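PDB 3LM7: putative 4-Hydroxy-2-oxoglutarate aldolase / 2-dehydro-3-deoxyphosphogluconate aldolase from Yersinia enterocolitica, which is of undefined detailed function but belongs to the KDGP aldolase family and adopts the TIM-barrel fold of parallel strands ringed by helices. Local coordinates for residues A[17-22]-A[36-41]; A[48-53]-A[80-85]; A[67-72]-A[94-99]; A[115-120]-A[161-166]. All coordinates share one frame; numbering follows the deposited sequence.

Contact 1 (A[17-22]-A[36-41])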
loop_
_atom_site.group_PDB
_atom_site.type_symbol
_atom_site.label_atom_id
_atom_site.label_comp_id
_atom_site.label_asym_id
_atom_site.label_seq_id
_atom_site.Cartn_x
_atom_site.Cartn_y
_atom_site.Cartn_z
ATOM N N LEU A 17 10.191 -7.812 -9.257
ATOM C CA LEU A 17 10.959 -7.586 -10.477
ATOM C C LEU A 17 10.122 -8.002 -11.668
ATOM O O LEU A 17 9.259 -8.873 -11.555
ATOM C CB LEU A 17 12.270 -8.457 -10.475
ATOM C CG LEU A 17 13.172 -8.210 -9.290
ATOM C CD1 LEU A 17 14.342 -9.209 -9.440
ATOM C CD2 LEU A 17 13.729 -6.743 -9.232
ATOM N N ASN A 18 10.430 -7.458 -12.846
ATOM C CA ASN A 18 9.908 -7.974 -14.077
ATOM C C ASN A 18 11.013 -8.098 -15.124
ATOM O O ASN A 18 11.622 -7.081 -15.522
ATOM C CB ASN A 18 8.687 -7.067 -14.527
ATOM C CG ASN A 18 7.864 -7.622 -15.714
ATOM O OD1 ASN A 18 6.589 -7.449 -15.746
ATOM N ND2 ASN A 18 8.518 -8.168 -16.722
ATOM N N VAL A 19 11.251 -9.324 -15.631
ATOM C CA VAL A 19 12.376 -9.520 -16.551
ATOM C C VAL A 19 11.866 -10.493 -17.554
ATOM O O VAL A 19 10.859 -11.165 -17.315
ATOM C CB VAL A 19 13.689 -10.086 -15.774
ATOM C CG1 VAL A 19 14.070 -9.189 -14.594
ATOM C CG2 VAL A 19 13.406 -11.496 -15.205
ATOM N N LEU A 20 12.520 -10.591 -18.700
ATOM C CA LEU A 20 12.069 -11.480 -19.764
ATOM C C LEU A 20 12.703 -12.866 -19.665
ATOM O O LEU A 20 13.824 -12.994 -19.218
ATOM C CB LEU A 20 12.467 -10.890 -21.136
ATOM C CG LEU A 20 11.850 -9.530 -21.457
ATOM C CD1 LEU A 20 12.320 -9.051 -22.839
ATOM C CD2 LEU A 20 10.261 -9.504 -21.301
ATOM N N ALA A 21 12.009 -13.884 -20.145
ATOM C CA ALA A 21 12.615 -15.220 -20.244
ATOM C C ALA A 21 13.037 -15.472 -21.672
ATOM O O ALA A 21 12.302 -15.160 -22.596
ATOM C CB ALA A 21 11.628 -16.317 -19.763
ATOM N N GLY A 22 14.196 -16.082 -21.872
ATOM C CA GLY A 22 14.565 -16.437 -23.252
ATOM C C GLY A 22 14.181 -17.878 -23.589
ATOM O O GLY A 22 14.325 -18.298 -24.751
ATOM N N GLY A 36 11.348 -16.305 -6.211
ATOM C CA GLY A 36 9.963 -16.064 -6.582
ATOM C C GLY A 36 9.491 -14.606 -6.706
ATOM O O GLY A 36 8.348 -14.414 -7.134
ATOM N N HIS A 37 10.315 -13.615 -6.336
ATOM C CA HIS A 37 9.883 -12.187 -6.351
ATOM C C HIS A 37 10.092 -11.549 -7.752
ATOM O O HIS A 37 10.764 -10.506 -7.918
ATOM C CB HIS A 37 10.603 -11.355 -5.267
ATOM C CG HIS A 37 10.445 -11.927 -3.899
ATOM N ND1 HIS A 37 9.220 -12.028 -3.265
ATOM C CD2 HIS A 37 11.361 -12.465 -3.051
ATOM C CE1 HIS A 37 9.391 -12.605 -2.081
ATOM N NE2 HIS A 37 10.674 -12.899 -1.944
ATOM N N VAL A 38 9.442 -12.171 -8.731
ATOM C CA VAL A 38 9.642 -11.839 -10.122
ATOM C C VAL A 38 8.405 -12.227 -10.909
ATOM O O VAL A 38 7.666 -13.141 -10.556
ATOM C CB VAL A 38 10.914 -12.522 -10.688
ATOM C CG1 VAL A 38 10.759 -14.126 -10.751
ATOM C CG2 VAL A 38 11.314 -11.975 -12.018
ATOM N N LEU A 39 8.198 -11.452 -11.953
ATOM C CA LEU A 39 7.291 -11.736 -13.018
ATOM C C LEU A 39 8.150 -11.946 -14.275
ATOM O O LEU A 39 9.039 -11.128 -14.624
ATOM C CB LEU A 39 6.336 -10.548 -13.230
ATOM C CG LEU A 39 5.426 -10.293 -12.022
ATOM C CD1 LEU A 39 4.889 -8.827 -12.097
ATOM C CD2 LEU A 39 4.293 -11.369 -12.057
ATOM N N VAL A 40 7.930 -13.080 -14.930
ATOM C CA VAL A 40 8.696 -13.463 -16.068
ATOM C C VAL A 40 7.946 -13.140 -17.319
ATOM O O VAL A 40 6.802 -13.649 -17.497
ATOM C CB VAL A 40 8.917 -15.018 -15.963
ATOM C CG1 VAL A 40 9.557 -15.529 -17.200
ATOM C CG2 VAL A 40 9.745 -15.308 -14.721
ATOM N N GLY A 41 8.502 -12.247 -18.150
ATOM C CA GLY A 41 7.815 -11.773 -19.378
ATOM C C GLY A 41 7.898 -12.747 -20.525
ATOM O O GLY A 41 8.984 -13.252 -20.839
HETATM O O HOH W 1 10.264 -13.350 -23.434
#
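His-37 O accepts from Leu-17 N at 3.1 Å, opening the pairing of 17-22 with 36-41; the ring of His-37 turns elsewhere, its ND1 bonded to Asn-9 O. At Val-38, CG2 stands anti to the backbone N (chi1 67° for CG1) and meets Val-19 CG2 at 3.8 Å, the two branched chains crossing almost at right angles. Apolar chains, mostly valines, suit this helix-facing side: helix 24-33 covers Val-19, Val-38 and Val-40, and helix 234-247 covers Leu-17. Helix 24-33 also links the two parallel strands as a beta-alpha-beta unit, the repeating element of a TIM barrel. Leu-39 is bonded through both its N and its O: N donates to Leu-17 O at 2.8 Å, and O receives Val-19 N almost in line with the carbonyl. On the inner face Leu-39 CB lies 4.0 Å from Asn-18 OD1, an oxygen bonded to Ser-69. Val-40 CG1 and Ala-21 CB press together at 3.4 Å, closer than usual. Gly-41 N binds Val-19 O at 2.7 Å; lacking a side chain, Gly-41 leaves to Leu-20 CD2 the place a beta carbon would take. Gly-41 O takes Ala-21 N, while one water donates to both Gly-41 O and Ala-21 O.

Contact 2 (A[48-53]-A[80-85])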
loop_
_atom_site.group_PDB
_atom_site.type_symbol
_atom_site.label_atom_id
_atom_site.label_comp_id
_atom_site.label_asym_id
_atom_site.label_seq_id
_atom_site.Cartn_x
_atom_site.Cartn_y
_atom_site.Cartn_z
ATOM N N PRO A 48 2.163 -17.103 -33.498
ATOM C CA PRO A 48 1.406 -16.771 -34.712
ATOM C C PRO A 48 -0.058 -16.503 -34.457
ATOM O O PRO A 48 -0.691 -15.830 -35.254
ATOM C CB PRO A 48 1.568 -18.035 -35.584
ATOM C CG PRO A 48 1.857 -19.113 -34.636
ATOM C CD PRO A 48 2.759 -18.447 -33.597
ATOM N N ASP A 49 -0.608 -17.039 -33.373
ATOM C CA ASP A 49 -2.004 -16.778 -33.046
ATOM C C ASP A 49 -2.244 -16.851 -31.543
ATOM O O ASP A 49 -1.375 -17.305 -30.780
ATOM C CB ASP A 49 -2.926 -17.834 -33.735
ATOM C CG ASP A 49 -2.437 -19.259 -33.542
ATOM O OD1 ASP A 49 -2.208 -19.736 -32.413
ATOM O OD2 ASP A 49 -2.275 -19.971 -34.548
ATOM N N VAL A 50 -3.471 -16.505 -31.152
ATOM C CA VAL A 50 -3.895 -16.595 -29.748
ATOM C C VAL A 50 -3.775 -17.990 -29.126
ATOM O O VAL A 50 -3.184 -18.169 -28.031
ATOM C CB VAL A 50 -5.319 -15.945 -29.515
ATOM C CG1 VAL A 50 -5.744 -16.136 -28.068
ATOM C CG2 VAL A 50 -5.313 -14.461 -29.874
ATOM N N ASP A 51 -4.277 -19.014 -29.827
ATOM C CA ASP A 51 -4.253 -20.356 -29.238
ATOM C C ASP A 51 -2.854 -20.858 -28.887
ATOM O O ASP A 51 -2.657 -21.401 -27.798
ATOM C CB ASP A 51 -4.928 -21.377 -30.153
ATOM C CG ASP A 51 -6.413 -21.179 -30.230
ATOM O OD1 ASP A 51 -7.014 -20.805 -29.185
ATOM O OD2 ASP A 51 -6.959 -21.453 -31.331
ATOM N N SER A 52 -1.900 -20.632 -29.795
ATOM C CA SER A 52 -0.516 -21.070 -29.583
ATOM C C SER A 52 0.136 -20.290 -28.469
ATOM O O SER A 52 0.831 -20.878 -27.647
ATOM C CB SER A 52 0.328 -20.960 -30.860
ATOM O OG SER A 52 0.253 -19.655 -31.430
ATOM N N ALA A 53 -0.072 -18.972 -28.441
ATOM C CA ALA A 53 0.424 -18.163 -27.312
ATOM C C ALA A 53 -0.154 -18.664 -25.958
ATOM O O ALA A 53 0.580 -18.819 -24.977
ATOM C CB ALA A 53 0.125 -16.659 -27.558
ATOM N N SER A 80 -1.680 -5.062 -28.904
ATOM C CA SER A 80 -2.629 -4.797 -27.788
ATOM C C SER A 80 -3.874 -5.697 -27.731
ATOM O O SER A 80 -4.227 -6.218 -26.681
ATOM C CB SER A 80 -3.032 -3.305 -27.717
ATOM O OG SER A 80 -4.038 -3.116 -26.701
ATOM N N VAL A 81 -4.529 -5.910 -28.873
ATOM C CA VAL A 81 -5.716 -6.751 -28.866
ATOM C C VAL A 81 -5.325 -8.222 -28.590
ATOM O O VAL A 81 -6.010 -8.935 -27.847
ATOM C CB VAL A 81 -6.456 -6.634 -30.236
ATOM C CG1 VAL A 81 -7.471 -7.854 -30.477
ATOM C CG2 VAL A 81 -7.124 -5.217 -30.342
HETATM N N MSE A 82 -4.259 -8.692 -29.199
HETATM C CA MSE A 82 -3.838 -10.083 -28.922
HETATM C C MSE A 82 -3.496 -10.279 -27.446
HETATM O O MSE A 82 -3.879 -11.276 -26.857
HETATM C CB MSE A 82 -2.640 -10.446 -29.769
HETATM C CG MSE A 82 -2.489 -11.929 -30.008
HETATM SE SE MSE A 82 -0.730 -12.147 -30.872
HETATM C CE MSE A 82 -0.689 -14.040 -30.891
ATOM N N VAL A 83 -2.817 -9.305 -26.824
ATOM C CA VAL A 83 -2.547 -9.411 -25.366
ATOM C C VAL A 83 -3.836 -9.511 -24.552
ATOM O O VAL A 83 -3.933 -10.335 -23.639
ATOM C CB VAL A 83 -1.626 -8.265 -24.855
ATOM C CG1 VAL A 83 -1.620 -8.219 -23.341
ATOM C CG2 VAL A 83 -0.180 -8.568 -25.367
ATOM N N SER A 84 -4.869 -8.742 -24.916
ATOM C CA SER A 84 -6.118 -8.834 -24.180
ATOM C C SER A 84 -6.742 -10.230 -24.338
ATOM O O SER A 84 -7.300 -10.777 -23.390
ATOM C CB SER A 84 -7.152 -7.792 -24.674
ATOM O OG SER A 84 -6.732 -6.509 -24.285
ATOM N N GLN A 85 -6.703 -10.765 -25.556
ATOM C CA GLN A 85 -7.258 -12.096 -25.758
ATOM C C GLN A 85 -6.451 -13.202 -25.113
ATOM O O GLN A 85 -7.031 -14.140 -24.519
ATOM C CB GLN A 85 -7.482 -12.344 -27.249
ATOM C CG GLN A 85 -8.457 -11.304 -27.853
ATOM C CD GLN A 85 -8.440 -11.363 -29.381
ATOM O OE1 GLN A 85 -7.614 -12.030 -29.950
ATOM N NE2 GLN A 85 -9.341 -10.643 -30.029
#
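Met-82, on the first turns of helix 80-90, reaches across to Val-50 and the start of helix 50-63, joining two neighbouring helices of the outer layer of the barrel. The residue is modelled as selenomethionine. Its chain is extended, with CG anti to the backbone N (chi1 -156°), and this length carries the methyl across to the other helix. Met-82 CE ends against the peptide that leads into helix 50-63, 3.3 Å from Asp-49 C, and also meets Ala-53 CB at 4.3 Å. Val-50, whose CB points at the other helix, slides past Met-82 in the opposite direction, placing CG2 3.8 Å from Met-82 CG. The same Val-50 methyl is met from another quarter by Gln-85, whose chain crosses it at about a right angle; Gln-85 OE1 comes to 3.3 Å from Val-50 CG2. Gln-89 also touches Val-50, while Ile-86 packs on Ala-53.

The helix end that Met-82 touches is firmly set. Asp-49 is its N-cap: OD1 accepts from Ser-52 N at 2.8 Å, met nearly end-on to the C-O bond. A short acidic side chain suits this place, because it can fold back onto an amide of the first turn and its negative charge would probably be stabilised by the partial positive charge of the helix N-terminus. Between the two segments themselves no hydrogen bond forms, so they are held by van der Waals contact of carbon with carbon and with polar atoms, the polar bonding being spent on fixing the helix start that the methyl rests upon.

Contact 3 (A[67-72]-A[94-99])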
loop_
_atom_site.group_PDB
_atom_site.type_symbol
_atom_site.label_atom_id
_atom_site.label_comp_id
_atom_site.label_asym_id
_atom_site.label_seq_id
_atom_site.Cartn_x
_atom_site.Cartn_y
_atom_site.Cartn_z
ATOM N N ALA A 67 3.772 -16.885 -12.187
ATOM C CA ALA A 67 4.475 -15.593 -12.057
ATOM C C ALA A 67 4.853 -15.118 -13.448
ATOM O O ALA A 67 6.007 -14.862 -13.731
ATOM C CB ALA A 67 5.655 -15.746 -11.135
ATOM N N LEU A 68 3.816 -14.966 -14.290
ATOM C CA LEU A 68 3.936 -14.705 -15.700
ATOM C C LEU A 68 3.451 -13.267 -15.961
ATOM O O LEU A 68 2.442 -12.847 -15.393
ATOM C CB LEU A 68 3.019 -15.711 -16.440
ATOM C CG LEU A 68 2.790 -15.463 -17.948
ATOM C CD1 LEU A 68 4.002 -15.604 -18.769
ATOM C CD2 LEU A 68 1.708 -16.473 -18.465
ATOM N N SER A 69 4.183 -12.542 -16.816
ATOM C CA SER A 69 3.778 -11.221 -17.306
ATOM C C SER A 69 3.575 -11.368 -18.801
ATOM O O SER A 69 4.547 -11.651 -19.554
ATOM C CB SER A 69 4.937 -10.231 -17.068
ATOM O OG SER A 69 4.590 -8.974 -17.608
ATOM N N VAL A 70 2.344 -11.192 -19.273
ATOM C CA VAL A 70 2.071 -11.234 -20.735
ATOM C C VAL A 70 2.585 -9.931 -21.409
ATOM O O VAL A 70 2.144 -8.857 -21.023
ATOM C CB VAL A 70 0.560 -11.400 -21.000
ATOM C CG1 VAL A 70 0.318 -11.402 -22.529
ATOM C CG2 VAL A 70 0.105 -12.697 -20.284
ATOM N N GLY A 71 3.536 -10.058 -22.353
ATOM C CA GLY A 71 4.121 -8.896 -23.002
ATOM C C GLY A 71 3.538 -8.544 -24.353
ATOM O O GLY A 71 3.130 -9.412 -25.128
ATOM N N LEU A 72 3.495 -7.254 -24.641
ATOM C CA LEU A 72 3.262 -6.815 -26.025
ATOM C C LEU A 72 4.507 -7.128 -26.915
ATOM O O LEU A 72 4.370 -7.686 -27.959
ATOM C CB LEU A 72 3.013 -5.290 -26.058
ATOM C CG LEU A 72 1.786 -4.821 -25.222
ATOM C CD1 LEU A 72 2.048 -3.385 -24.676
ATOM C CD2 LEU A 72 0.474 -4.928 -26.034
ATOM N N HIS A 94 0.150 -10.782 -14.319
ATOM C CA HIS A 94 0.518 -9.450 -14.805
ATOM C C HIS A 94 0.315 -9.340 -16.306
ATOM O O HIS A 94 0.628 -10.304 -17.054
ATOM C CB HIS A 94 2.031 -9.197 -14.507
ATOM C CG HIS A 94 2.460 -7.798 -14.828
ATOM N ND1 HIS A 94 3.011 -7.460 -16.039
ATOM C CD2 HIS A 94 2.401 -6.648 -14.098
ATOM C CE1 HIS A 94 3.320 -6.173 -16.030
ATOM N NE2 HIS A 94 2.945 -5.657 -14.870
ATOM N N VAL A 95 -0.150 -8.153 -16.760
ATOM C CA VAL A 95 -0.380 -7.950 -18.181
ATOM C C VAL A 95 0.203 -6.584 -18.550
ATOM O O VAL A 95 -0.062 -5.609 -17.836
ATOM C CB VAL A 95 -1.922 -7.893 -18.475
ATOM C CG1 VAL A 95 -2.254 -7.462 -19.958
ATOM C CG2 VAL A 95 -2.617 -9.280 -18.105
ATOM N N ASN A 96 0.988 -6.516 -19.627
ATOM C CA ASN A 96 1.464 -5.249 -20.128
ATOM C C ASN A 96 0.420 -4.740 -21.119
ATOM O O ASN A 96 0.106 -5.446 -22.093
ATOM C CB ASN A 96 2.785 -5.404 -20.892
ATOM C CG ASN A 96 3.983 -5.639 -19.947
ATOM O OD1 ASN A 96 4.527 -4.694 -19.345
ATOM N ND2 ASN A 96 4.335 -6.897 -19.770
ATOM N N GLN A 97 -0.029 -3.494 -20.969
ATOM C CA GLN A 97 -0.912 -2.917 -21.989
ATOM C C GLN A 97 -0.486 -1.490 -22.379
ATOM O O GLN A 97 0.192 -0.813 -21.617
ATOM C CB GLN A 97 -2.406 -2.862 -21.557
ATOM C CG GLN A 97 -3.254 -4.110 -21.990
ATOM C CD GLN A 97 -3.322 -4.233 -23.510
ATOM O OE1 GLN A 97 -2.853 -3.351 -24.246
ATOM N NE2 GLN A 97 -3.792 -5.375 -23.982
ATOM N N VAL A 98 -0.965 -1.034 -23.559
ATOM C CA VAL A 98 -0.937 0.396 -23.909
ATOM C C VAL A 98 -2.198 1.059 -23.337
ATOM O O VAL A 98 -3.136 0.380 -22.938
ATOM C CB VAL A 98 -0.791 0.621 -25.428
ATOM C CG1 VAL A 98 0.589 0.038 -25.850
ATOM C CG2 VAL A 98 -1.961 0.034 -26.233
ATOM N N PHE A 99 -2.203 2.381 -23.290
ATOM C CA PHE A 99 -3.219 3.104 -22.521
ATOM C C PHE A 99 -4.609 2.685 -23.035
ATOM O O PHE A 99 -5.557 2.517 -22.225
ATOM C CB PHE A 99 -2.942 4.625 -22.722
ATOM C CG PHE A 99 -3.898 5.529 -21.988
ATOM C CD1 PHE A 99 -3.576 5.977 -20.722
ATOM C CD2 PHE A 99 -5.124 5.932 -22.588
ATOM C CE1 PHE A 99 -4.472 6.828 -19.990
ATOM C CE2 PHE A 99 -6.029 6.751 -21.879
ATOM C CZ PHE A 99 -5.672 7.228 -20.583
#
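Ser-69 OG and His-94 ND1 share a hydrogen bond of 2.7 Å. The hydroxyl, anti to its backbone N (chi1 177°), arrives at the edge of the imidazole near the ring plane. Ser-69 OG is bonded to Asn-18 OD1 as well, and His-94 NE2 to Glu-191 OE1, which together fix the rotation of the ring. Asn-96 grips Val-70 O twice: its N lies nearly in line with the carbonyl at 3.0 Å, while ND2 comes from above the carbonyl plane at 3.2 Å. Its other amide atom, OD1, serves Lys-163 NZ and Asn-117 ND2, so a flat group with both donor and acceptor fits the position well. Ser-69 and His-94 face the interior of a TIM barrel, where Asn-96 also meets them; strand 68-71, helix 80-90 and strand 94-95 form a beta-alpha-beta unit. Val-70 N donates to His-94 O at 2.9 Å. On the other face Val-70 and Val-95 turn their apolar chains to the helix side, Val-95 resting on Val-83. Further along, Leu-72 lays CG 3.6 Å from Asn-96 O, a buried oxygen with no hydrogen-bond partner in the model. Leu-72 CD1 then reaches Val-98 CG1 at 3.9 Å, the two chains meeting aslant.

Contact 4 (A[115-120]-A[161-166])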
loop_
_atom_site.group_PDB
_atom_site.type_symbol
_atom_site.label_atom_id
_atom_site.label_comp_id
_atom_site.label_asym_id
_atom_site.label_seq_id
_atom_site.Cartn_x
_atom_site.Cartn_y
_atom_site.Cartn_z
ATOM N N VAL A 115 -2.522 -7.849 -12.295
ATOM C CA VAL A 115 -2.047 -6.470 -12.498
ATOM C C VAL A 115 -2.025 -6.117 -13.974
ATOM O O VAL A 115 -1.406 -6.827 -14.755
ATOM C CB VAL A 115 -0.576 -6.306 -11.901
ATOM C CG1 VAL A 115 0.008 -4.919 -12.266
ATOM C CG2 VAL A 115 -0.675 -6.432 -10.350
ATOM N N VAL A 116 -2.703 -5.018 -14.351
ATOM C CA VAL A 116 -2.703 -4.540 -15.710
ATOM C C VAL A 116 -2.082 -3.147 -15.735
ATOM O O VAL A 116 -2.647 -2.167 -15.143
ATOM C CB VAL A 116 -4.169 -4.397 -16.225
ATOM C CG1 VAL A 116 -4.159 -3.884 -17.689
ATOM C CG2 VAL A 116 -4.819 -5.820 -16.138
ATOM N N ASN A 117 -0.891 -3.036 -16.353
ATOM C CA ASN A 117 -0.279 -1.711 -16.447
ATOM C C ASN A 117 -0.805 -0.954 -17.687
ATOM O O ASN A 117 -1.467 -1.539 -18.600
ATOM C CB ASN A 117 1.278 -1.815 -16.405
ATOM C CG ASN A 117 1.894 -2.438 -17.667
ATOM O OD1 ASN A 117 1.419 -2.238 -18.770
ATOM N ND2 ASN A 117 3.031 -3.125 -17.494
ATOM N N GLY A 118 -0.519 0.340 -17.744
ATOM C CA GLY A 118 -0.958 1.114 -18.896
ATOM C C GLY A 118 0.248 1.982 -19.271
ATOM O O GLY A 118 0.745 2.731 -18.449
ATOM N N LEU A 119 0.665 1.878 -20.523
ATOM C CA LEU A 119 1.874 2.563 -20.992
ATOM C C LEU A 119 1.566 4.026 -21.286
ATOM O O LEU A 119 0.680 4.325 -22.115
ATOM C CB LEU A 119 2.404 1.893 -22.285
ATOM C CG LEU A 119 3.878 2.225 -22.672
ATOM C CD1 LEU A 119 4.403 1.160 -23.757
ATOM C CD2 LEU A 119 3.966 3.638 -23.242
ATOM N N ILE A 120 2.270 4.918 -20.574
ATOM C CA ILE A 120 2.234 6.330 -20.787
ATOM C C ILE A 120 3.678 6.831 -20.724
ATOM O O ILE A 120 4.582 6.121 -20.157
ATOM C CB ILE A 120 1.371 7.097 -19.714
ATOM C CG1 ILE A 120 2.061 7.074 -18.349
ATOM C CG2 ILE A 120 -0.099 6.531 -19.662
ATOM C CD1 ILE A 120 1.220 7.828 -17.219
ATOM N N SER A 161 -1.664 -0.017 -12.615
ATOM C CA SER A 161 -0.342 0.668 -12.532
ATOM C C SER A 161 -0.032 1.493 -13.769
ATOM O O SER A 161 -0.569 1.270 -14.874
ATOM C CB SER A 161 0.803 -0.340 -12.341
ATOM O OG SER A 161 0.821 -1.236 -13.438
ATOM N N VAL A 162 0.882 2.413 -13.585
ATOM C CA VAL A 162 1.428 3.147 -14.724
ATOM C C VAL A 162 2.700 2.418 -15.171
ATOM O O VAL A 162 3.581 2.163 -14.324
ATOM C CB VAL A 162 1.852 4.567 -14.240
ATOM C CG1 VAL A 162 2.891 5.286 -15.217
ATOM C CG2 VAL A 162 0.589 5.420 -13.923
ATOM N N LYS A 163 2.815 2.122 -16.483
ATOM C CA LYS A 163 4.125 1.732 -16.987
ATOM C C LYS A 163 4.717 3.016 -17.605
ATOM O O LYS A 163 4.086 3.603 -18.467
ATOM C CB LYS A 163 4.003 0.667 -18.079
ATOM C CG LYS A 163 5.422 0.400 -18.620
ATOM C CD LYS A 163 5.448 -0.340 -19.944
ATOM C CE LYS A 163 5.966 -1.741 -19.650
ATOM N NZ LYS A 163 5.645 -2.620 -20.842
ATOM N N PHE A 164 5.797 3.546 -17.046
ATOM C CA PHE A 164 6.319 4.807 -17.500
ATOM C C PHE A 164 7.470 4.448 -18.409
ATOM O O PHE A 164 8.506 3.994 -17.928
ATOM C CB PHE A 164 6.787 5.622 -16.309
ATOM C CG PHE A 164 7.093 7.077 -16.612
ATOM C CD1 PHE A 164 6.157 7.901 -17.194
ATOM C CD2 PHE A 164 8.322 7.611 -16.256
ATOM C CE1 PHE A 164 6.438 9.248 -17.433
ATOM C CE2 PHE A 164 8.619 9.020 -16.511
ATOM C CZ PHE A 164 7.700 9.788 -17.057
ATOM N N PHE A 165 7.299 4.709 -19.700
ATOM C CA PHE A 165 8.202 4.182 -20.703
ATOM C C PHE A 165 8.163 5.102 -21.899
ATOM O O PHE A 165 7.077 5.569 -22.246
ATOM C CB PHE A 165 7.689 2.793 -21.144
ATOM C CG PHE A 165 8.474 2.216 -22.293
ATOM C CD1 PHE A 165 9.698 1.600 -22.071
ATOM C CD2 PHE A 165 7.952 2.284 -23.606
ATOM C CE1 PHE A 165 10.441 1.055 -23.161
ATOM C CE2 PHE A 165 8.625 1.746 -24.669
ATOM C CZ PHE A 165 9.912 1.138 -24.454
ATOM N N PRO A 166 9.276 5.310 -22.588
ATOM C CA PRO A 166 10.681 4.865 -22.326
ATOM C C PRO A 166 11.358 5.817 -21.353
ATOM O O PRO A 166 11.368 7.057 -21.530
ATOM C CB PRO A 166 11.348 4.934 -23.721
ATOM C CG PRO A 166 10.638 6.269 -24.333
ATOM C CD PRO A 166 9.138 6.006 -23.903
HETATM O O HOH W 2 -3.170 0.735 -15.759
HETATM O O HOH W 3 2.866 -1.894 -21.117
#
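Lys-163 and Asn-117 slant across each other on one face of the paired strands, Lys-163 CB lying 3.8 Å from Asn-117 CG. The lysine leaves its strand with CG anti to the backbone N, and its CD passes 4.1 Å from Leu-119 CG; a bend at chi3 (-109°) then brings CE near the Asn-117 amide. A long chain with a polar tip suits this place, since NZ, besides its bond to Asn-96, gives a proton to a water that in turn donates to Asn-117 OD1. Glu-191 takes Asn-117 ND2 with one carboxylate oxygen and Ser-161 OG with the other.

Leu-119 meets Phe-165 at a slant, CD1 coming to 3.7 Å from the ring atom CD2, while Pro-166, joined by a cis peptide, lays CB over the centre of one face of that ring. On the other side of the strands, toward the helices, Ile-120 crosses Val-162 at about a right angle, with Ile-120 CD1 3.6 Å from Val-162 CG1. Phe-164, on this same side, packs on helix 173-185. The main chain ties the strands through Lys-163 N to Gly-118 O at 2.9 Å, Ile-120 N to Lys-163 O and Phe-165 N to Ile-120 O. Polar chains, with Leu-119 among them, on the interior face and apolar ones turned to the helices make the two-sided pattern of parallel strands in a TIM barrel.

In the fold
Contacts 1, 3 and 4 are buried pairings within one parallel sheet, whereas contact 2 lies at the surface, its centre about 18 Å from that of the chain. Contacts 1 and 3 adjoin through strands 38-43 and 68-71, where Val-40 bonds to Ala-67 and Ser-69; contacts 3 and 4 adjoin through strands 94-95 and 115-120. Main-chain bonds dominate contact 1, while contacts 3 and 4 add interlocked polar side chains at the barrel interior. Contact 2 joins helices without hydrogen bonds between them, yet Ser-80 of its segment 80-85 bonds to Gln-97 of contact 3, tying the helical layer to the strands.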